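Local structure of teichoic acid biosynthesis protein F (Staphylococcus epidermidis, 3L7I) at residues Y385-K390 and G399-V404; L448-N453 and G653-Y658; A544-D549 and T621-V626. The protein belongs to the teichoic acid biosynthesis proteins and carries a GT-B-type region, in which two Rossmann-like domains face each other across a cleft. All coordinates share one frame; numbering follows the deposited sequence.

Contact 1: Y385-K390 and G399-V404; sequences YIWSFK and GSAEKV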
# COMPACT_ATOMS: atom_id res chain seq x y z
N TYR A 385 21.05 33.37 -13.12
CA TYR A 385 22.18 32.44 -13.09
C TYR A 385 22.24 31.62 -11.80
O TYR A 385 22.17 32.16 -10.68
CB TYR A 385 23.48 33.18 -13.33
CG TYR A 385 23.54 33.82 -14.70
CD1 TYR A 385 23.93 33.10 -15.82
CD2 TYR A 385 23.18 35.15 -14.87
CE1 TYR A 385 23.98 33.69 -17.07
CE2 TYR A 385 23.22 35.75 -16.12
CZ TYR A 385 23.62 35.02 -17.22
OH TYR A 385 23.66 35.62 -18.46
N ILE A 386 22.34 30.30 -11.96
CA ILE A 386 22.42 29.38 -10.84
C ILE A 386 23.67 28.50 -10.96
O ILE A 386 23.93 27.95 -12.02
CB ILE A 386 21.17 28.51 -10.77
CG1 ILE A 386 19.94 29.40 -10.62
CG2 ILE A 386 21.24 27.57 -9.59
CD1 ILE A 386 18.62 28.73 -10.93
N TRP A 387 24.44 28.38 -9.88
CA TRP A 387 25.55 27.41 -9.81
C TRP A 387 25.28 26.26 -8.82
O TRP A 387 24.78 26.46 -7.72
CB TRP A 387 26.87 28.11 -9.46
CG TRP A 387 27.62 28.61 -10.68
CD1 TRP A 387 27.40 29.78 -11.37
CD2 TRP A 387 28.70 27.96 -11.33
NE1 TRP A 387 28.28 29.88 -12.42
CE2 TRP A 387 29.09 28.77 -12.42
CE3 TRP A 387 29.40 26.77 -11.09
CZ2 TRP A 387 30.12 28.43 -13.28
CZ3 TRP A 387 30.42 26.44 -11.94
CH2 TRP A 387 30.78 27.26 -13.02
N SER A 388 25.62 25.04 -9.22
CA SER A 388 25.41 23.88 -8.37
C SER A 388 26.74 23.39 -7.84
O SER A 388 27.67 23.25 -8.61
CB SER A 388 24.71 22.80 -9.18
OG SER A 388 25.16 21.51 -8.82
N PHE A 389 26.85 23.15 -6.53
CA PHE A 389 28.09 22.69 -5.87
C PHE A 389 27.80 21.55 -4.89
O PHE A 389 26.65 21.35 -4.51
CB PHE A 389 28.77 23.83 -5.09
CG PHE A 389 29.10 25.03 -5.92
CD1 PHE A 389 30.24 25.06 -6.69
CD2 PHE A 389 28.25 26.11 -5.96
CE1 PHE A 389 30.54 26.14 -7.47
CE2 PHE A 389 28.54 27.20 -6.75
CZ PHE A 389 29.71 27.21 -7.50
N LYS A 390 28.82 20.81 -4.47
CA LYS A 390 28.61 19.83 -3.42
C LYS A 390 28.52 20.58 -2.12
O LYS A 390 27.71 20.25 -1.27
CB LYS A 390 29.76 18.84 -3.33
CG LYS A 390 29.98 18.07 -4.59
CD LYS A 390 30.87 16.87 -4.31
CE LYS A 390 31.84 16.60 -5.47
NZ LYS A 390 33.14 15.96 -5.01
N GLY A 399 29.59 37.73 -9.22
CA GLY A 399 28.44 38.08 -10.04
C GLY A 399 27.08 37.80 -9.43
O GLY A 399 26.95 37.64 -8.22
N SER A 400 26.06 37.72 -10.29
CA SER A 400 24.67 37.74 -9.82
C SER A 400 24.09 36.36 -9.54
O SER A 400 22.91 36.24 -9.22
CB SER A 400 23.79 38.43 -10.86
OG SER A 400 23.71 37.67 -12.05
N ALA A 401 24.90 35.32 -9.66
CA ALA A 401 24.38 33.96 -9.55
C ALA A 401 24.00 33.62 -8.12
O ALA A 401 24.62 34.13 -7.17
CB ALA A 401 25.40 32.96 -10.07
N GLU A 402 22.98 32.77 -7.97
CA GLU A 402 22.69 32.17 -6.68
C GLU A 402 23.23 30.76 -6.74
O GLU A 402 23.28 30.16 -7.81
CB GLU A 402 21.20 32.16 -6.37
CG GLU A 402 20.33 31.95 -7.58
CD GLU A 402 18.92 31.44 -7.21
OE1 GLU A 402 17.97 32.28 -7.18
OE2 GLU A 402 18.76 30.21 -6.97
N LYS A 403 23.67 30.24 -5.60
CA LYS A 403 24.20 28.87 -5.58
C LYS A 403 23.34 27.84 -4.84
O LYS A 403 22.79 28.14 -3.78
CB LYS A 403 25.67 28.82 -5.14
CG LYS A 403 26.21 29.98 -4.30
CD LYS A 403 27.73 29.96 -4.36
CE LYS A 403 28.37 30.88 -3.37
NZ LYS A 403 28.12 30.46 -1.98
N VAL A 404 23.22 26.64 -5.41
CA VAL A 404 22.47 25.54 -4.78
C VAL A 404 23.34 24.34 -4.37
O VAL A 404 24.41 24.11 -4.93
CB VAL A 404 21.42 24.98 -5.72
CG1 VAL A 404 20.49 26.08 -6.15
CG2 VAL A 404 22.10 24.36 -6.92
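Four backbone hydrogen bonds hold strand 385-389 parallel to strand 402-404. Glu402 N gives to Tyr385 O and Trp387 N to Glu402 O. Val404 N to Trp387 O is the shortest of the four at 2.8 Å. Phe389 N to Val404 O is the longest at 3.1 Å. The last two donors lie nearly along the C=O axis of their acceptors. Next come the side chains. On one face, Ile386 CG2 crosses obliquely onto Val404 CG1 (3.8 Å), while the CG1 branch of Ile386 runs beside the stem of Glu402, whose carboxylate is held by Arg384. Just before the second strand, Ala401 CB sits at the edge of the Trp387 ring, 4.0 Å from Trp387 CD1. The CE2 edge of Phe389 rests 3.7 Å from Lys403 CB. Further out, helix 409-417 packs on the Ile386, Ser388 and Val404 face, and helix 367-379 meets the side chains of Tyr385 and Trp387. Ser388 OG bonds to Glu358 on the next strand inward. A loop without helix joins the two strands, and 402-405 is the outermost strand of the sheet within this chain; with 385-389 it forms the edge pair of the parallel sheet in a Rossmann-like domain of the GT-B fold.

Contact 2: L448-N453 and G653-Y658; sequences LKRLAN and GFYMNY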
# COMPACT_ATOMS: atom_id res chain seq x y z
N LEU A 448 43.56 11.77 -24.70
CA LEU A 448 44.76 11.02 -25.03
C LEU A 448 44.46 9.56 -24.72
O LEU A 448 44.83 8.67 -25.49
CB LEU A 448 45.94 11.50 -24.19
CG LEU A 448 47.13 10.56 -24.13
CD1 LEU A 448 48.03 10.83 -25.31
CD2 LEU A 448 47.89 10.72 -22.82
N LYS A 449 43.76 9.32 -23.62
CA LYS A 449 43.38 7.97 -23.26
C LYS A 449 41.99 7.60 -23.83
O LYS A 449 41.09 8.43 -23.89
CB LYS A 449 43.38 7.81 -21.72
CG LYS A 449 44.77 7.93 -21.05
CD LYS A 449 44.67 8.40 -19.58
CE LYS A 449 46.02 8.38 -18.83
NZ LYS A 449 46.30 7.06 -18.12
N ARG A 450 41.83 6.35 -24.24
CA ARG A 450 40.54 5.87 -24.74
C ARG A 450 39.46 5.92 -23.67
O ARG A 450 39.70 5.53 -22.52
CB ARG A 450 40.66 4.44 -25.27
CG ARG A 450 41.69 4.25 -26.37
CD ARG A 450 41.71 2.81 -26.86
NE ARG A 450 40.65 2.54 -27.84
CZ ARG A 450 40.78 2.71 -29.16
NH1 ARG A 450 41.94 3.15 -29.67
NH2 ARG A 450 39.76 2.44 -29.96
N LEU A 451 38.27 6.39 -24.04
CA LEU A 451 37.14 6.50 -23.10
C LEU A 451 35.79 6.10 -23.68
O LEU A 451 35.59 6.11 -24.89
CB LEU A 451 37.02 7.94 -22.55
CG LEU A 451 37.19 9.15 -23.47
CD1 LEU A 451 37.00 8.81 -24.93
CD2 LEU A 451 36.25 10.24 -23.04
N ALA A 452 34.85 5.77 -22.79
CA ALA A 452 33.47 5.50 -23.18
C ALA A 452 33.37 4.29 -24.14
O ALA A 452 33.80 3.20 -23.79
CB ALA A 452 32.84 6.74 -23.79
N ASN A 453 32.78 4.48 -25.32
CA ASN A 453 32.61 3.38 -26.26
C ASN A 453 33.93 2.64 -26.57
O ASN A 453 33.94 1.43 -26.87
CB ASN A 453 32.01 3.91 -27.56
CG ASN A 453 31.13 2.90 -28.24
OD1 ASN A 453 30.88 1.81 -27.71
ND2 ASN A 453 30.65 3.25 -29.43
N GLY A 653 46.31 1.97 -26.49
CA GLY A 653 45.23 2.49 -25.67
C GLY A 653 45.35 4.00 -25.57
O GLY A 653 44.85 4.62 -24.62
N PHE A 654 46.04 4.57 -26.56
CA PHE A 654 46.16 6.01 -26.77
C PHE A 654 45.70 6.27 -28.19
O PHE A 654 45.93 5.45 -29.08
CB PHE A 654 47.62 6.43 -26.66
CG PHE A 654 48.10 6.65 -25.25
CD1 PHE A 654 47.29 6.35 -24.17
CD2 PHE A 654 49.38 7.14 -25.02
CE1 PHE A 654 47.74 6.56 -22.87
CE2 PHE A 654 49.83 7.33 -23.73
CZ PHE A 654 49.01 7.05 -22.65
N TYR A 655 45.05 7.40 -28.43
CA TYR A 655 44.55 7.69 -29.76
C TYR A 655 45.67 8.17 -30.65
O TYR A 655 45.64 7.97 -31.87
CB TYR A 655 43.46 8.75 -29.74
CG TYR A 655 42.18 8.31 -29.09
CD1 TYR A 655 41.33 7.40 -29.70
CD2 TYR A 655 41.78 8.85 -27.86
CE1 TYR A 655 40.14 7.02 -29.11
CE2 TYR A 655 40.60 8.48 -27.28
CZ TYR A 655 39.80 7.57 -27.90
OH TYR A 655 38.63 7.22 -27.28
N MET A 656 46.65 8.81 -30.04
CA MET A 656 47.76 9.32 -30.83
C MET A 656 49.00 8.46 -30.72
O MET A 656 49.11 7.58 -29.85
CB MET A 656 48.07 10.75 -30.43
CG MET A 656 48.41 10.90 -28.98
SD MET A 656 49.72 12.13 -28.82
CE MET A 656 49.13 13.38 -29.95
N ASN A 657 49.94 8.69 -31.63
CA ASN A 657 51.18 7.95 -31.59
C ASN A 657 52.20 8.64 -30.68
O ASN A 657 53.02 9.44 -31.13
CB ASN A 657 51.73 7.71 -32.99
CG ASN A 657 52.75 6.60 -33.00
OD1 ASN A 657 53.44 6.38 -32.01
ND2 ASN A 657 52.85 5.90 -34.13
N TYR A 658 52.10 8.30 -29.40
CA TYR A 658 52.90 8.90 -28.33
C TYR A 658 54.41 8.87 -28.57
O TYR A 658 55.12 9.84 -28.26
CB TYR A 658 52.62 8.15 -27.04
CG TYR A 658 53.15 8.79 -25.78
CD1 TYR A 658 52.36 9.63 -25.03
CD2 TYR A 658 54.43 8.51 -25.32
CE1 TYR A 658 52.81 10.20 -23.87
CE2 TYR A 658 54.91 9.08 -24.15
CZ TYR A 658 54.09 9.93 -23.42
OH TYR A 658 54.55 10.50 -22.25
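Two loops from the two halves of the GT-B fold meet here: 448-453 follows a strand of the seven-stranded sheet, 653-658 a strand of the six-stranded one, so the contact bridges the domains. Two aromatic rings, Phe654 and Tyr655, set its shape, with Leu448 over one and Arg450 over the other. Leu448 has CG anti to its backbone N (chi1 163°), which carries the branched end over Phe654. Its CG stands 4.0 Å from the centroid of the Phe654 ring, almost on the ring normal, a CH-pi contact; CD2 lies over the same face toward CZ, and CD1 reaches on to Met656 CG at 3.7 Å. Lys449 runs alongside Phe654, its CG near CE1, and its amino group goes on to Tyr647 close to a bound sulfate ion. Tyr655 turns its ring the other way, along the 448-451 backbone. Arg450 CG lies over one face of that ring, offset toward the rim, and because the arginine bends at chi3 (82°) its guanidinium turns one face to Tyr655 CE1. Leu451 crosses Tyr655 at about a right angle and meets it at the ring edge. Asp454 ties this end down, its carboxylate binding Tyr655 OH and its carbonyl Arg450 NE, while helix 487-496 packs against the tyrosine. The backbones touch at a single bridge, Lys449 with Phe654. Tyr655 N donates to Leu448 O at 3.2 Å in the carbonyl plane, and at the far end of the same residue Tyr655 OH takes a weak bond from Leu451 N, 3.4 Å away.

Contact 3: A544-D549 and T621-V626; sequences APTWRD and TDYSSV. With SO4 (sulfate ion), chain G.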
# COMPACT_ATOMS: atom_id res chain seq x y z
N ALA A 544 53.15 18.36 -13.90
CA ALA A 544 51.81 17.85 -13.62
C ALA A 544 51.63 16.44 -14.15
O ALA A 544 51.14 16.23 -15.25
CB ALA A 544 50.78 18.77 -14.21
N PRO A 545 52.03 15.46 -13.34
CA PRO A 545 52.02 14.04 -13.68
C PRO A 545 50.65 13.45 -13.41
O PRO A 545 50.02 13.81 -12.41
CB PRO A 545 53.00 13.44 -12.67
CG PRO A 545 53.37 14.55 -11.71
CD PRO A 545 52.46 15.69 -11.95
N THR A 546 50.19 12.52 -14.23
CA THR A 546 48.94 11.85 -13.89
C THR A 546 49.08 10.94 -12.68
O THR A 546 50.18 10.52 -12.32
CB THR A 546 48.40 10.98 -15.02
OG1 THR A 546 49.48 10.31 -15.66
CG2 THR A 546 47.63 11.84 -16.01
N TRP A 547 47.93 10.62 -12.09
CA TRP A 547 47.85 9.76 -10.92
C TRP A 547 48.16 8.32 -11.31
O TRP A 547 47.91 7.91 -12.44
CB TRP A 547 46.48 9.86 -10.27
CG TRP A 547 46.18 8.74 -9.35
CD1 TRP A 547 45.70 7.51 -9.70
CD2 TRP A 547 46.36 8.71 -7.94
NE1 TRP A 547 45.57 6.72 -8.59
CE2 TRP A 547 45.97 7.44 -7.49
CE3 TRP A 547 46.83 9.63 -7.01
CZ2 TRP A 547 46.01 7.06 -6.16
CZ3 TRP A 547 46.87 9.26 -5.67
CH2 TRP A 547 46.47 7.99 -5.26
N ARG A 548 48.72 7.58 -10.35
CA ARG A 548 49.07 6.18 -10.54
C ARG A 548 48.78 5.36 -9.28
O ARG A 548 49.40 5.56 -8.23
CB ARG A 548 50.55 6.05 -10.93
CG ARG A 548 50.81 6.40 -12.38
CD ARG A 548 52.27 6.67 -12.62
NE ARG A 548 52.57 8.10 -12.65
CZ ARG A 548 53.06 8.75 -13.71
NH1 ARG A 548 53.31 8.10 -14.83
NH2 ARG A 548 53.30 10.05 -13.64
N ASP A 549 47.84 4.43 -9.39
CA ASP A 549 47.45 3.56 -8.26
C ASP A 549 48.67 2.84 -7.69
O ASP A 549 48.77 2.63 -6.49
CB ASP A 549 46.42 2.54 -8.72
CG ASP A 549 45.45 3.11 -9.74
OD1 ASP A 549 45.90 3.62 -10.80
OD2 ASP A 549 44.22 3.04 -9.49
N THR A 621 55.09 16.93 -17.98
CA THR A 621 53.96 16.07 -17.75
C THR A 621 54.30 14.65 -18.23
O THR A 621 55.47 14.35 -18.48
CB THR A 621 52.73 16.64 -18.42
OG1 THR A 621 51.58 15.91 -17.99
CG2 THR A 621 52.86 16.57 -19.94
N ASP A 622 53.31 13.76 -18.31
CA ASP A 622 53.55 12.44 -18.88
C ASP A 622 52.44 11.96 -19.81
O ASP A 622 52.61 12.02 -21.02
CB ASP A 622 53.85 11.40 -17.80
CG ASP A 622 52.93 11.52 -16.63
OD1 ASP A 622 53.43 11.85 -15.54
OD2 ASP A 622 51.71 11.28 -16.77
N TYR A 623 51.33 11.48 -19.24
CA TYR A 623 50.17 11.05 -20.01
C TYR A 623 48.98 11.89 -19.61
O TYR A 623 48.15 11.47 -18.82
CB TYR A 623 49.86 9.58 -19.73
CG TYR A 623 51.08 8.79 -19.45
CD1 TYR A 623 51.33 8.28 -18.18
CD2 TYR A 623 52.04 8.59 -20.45
CE1 TYR A 623 52.49 7.57 -17.92
CE2 TYR A 623 53.21 7.89 -20.20
CZ TYR A 623 53.43 7.38 -18.94
OH TYR A 623 54.59 6.67 -18.68
N SER A 624 48.85 13.09 -20.15
CA SER A 624 47.77 13.92 -19.70
C SER A 624 47.24 14.77 -20.81
O SER A 624 48.00 15.27 -21.64
CB SER A 624 48.22 14.80 -18.54
OG SER A 624 47.17 15.66 -18.15
N SER A 625 45.93 14.94 -20.81
CA SER A 625 45.26 15.81 -21.74
C SER A 625 45.64 17.29 -21.54
O SER A 625 45.27 18.13 -22.36
CB SER A 625 43.74 15.64 -21.59
OG SER A 625 43.06 16.84 -21.86
N VAL A 626 46.36 17.61 -20.47
CA VAL A 626 46.84 18.98 -20.32
C VAL A 626 47.83 19.40 -21.39
O VAL A 626 47.92 20.57 -21.72
CB VAL A 626 47.49 19.31 -18.94
CG1 VAL A 626 46.46 19.32 -17.84
CG2 VAL A 626 48.66 18.36 -18.64
S SO4 G . 44.02 12.87 -18.30
O1 SO4 G . 44.27 12.85 -16.85
O2 SO4 G . 44.75 11.76 -18.93
O3 SO4 G . 42.59 12.72 -18.58
O4 SO4 G . 44.49 14.14 -18.85
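Asp622 and Thr546 both adopt the crowded chi1, with Asp622 CG (44°) and Thr546 OG1 (40°) each lying between its own backbone N and carbonyl carbon, and this turns carboxylate and hydroxyl onto one another. Asp622 OD2 is gripped three times: on its syn side by Thr546 OG1 at 2.7 Å and Thr546 N at 3.2 Å, on its anti side by Tyr623 N. Arg548, bent at chi3, comes tip to tip with the other oxygen, NH2 to Asp622 OD1 at 2.6 Å, a salt bridge that meets OD1 from above the carboxylate plane, the two flat groups 66° apart. Arg548 NH1 has a second acid, Asp643, which also binds Tyr623 OH. Nearer the strand ends, Thr621 OG1 donates to Ala544 O at 2.8 Å. Beyond the aspartate, Ser624 OG accepts from Val626 N at 3.1 Å, a capping bond in the turn that leads into the helix. The same hydroxyl and Ser625 N (2.6 Å) both donate to O4 of a sulfate ion. With four donors around it, the buried Asp622 is probably ionised and fixed in rotation, and the sulfate, probably from the crystallisation liquor, suggests that the turn leading into this helix suits an anion.

How the contacts relate
Contact 1 lies about 31 Å between centres from contact 3 and 34 Å from contact 2, on the opposite side of the chain's centre. It is mostly buried and sheet-bound within one domain, held by backbone bonds and flanking apolar groups. Contacts 2 and 3 are only partly buried and made of loops. Contact 3 ties together two loops of the six-stranded domain through a charged, hydroxyl-rich network, whereas contact 2 joins the domains mainly by aromatic and aliphatic packing. These two adjoin: Tyr658 OH of contact 2 lies 2.7 Å from Asp622 O of contact 3, a probable hydrogen bond, and Leu448 packs on Tyr623. Along the chain, contact 3 nests inside the loop that contact 2 closes.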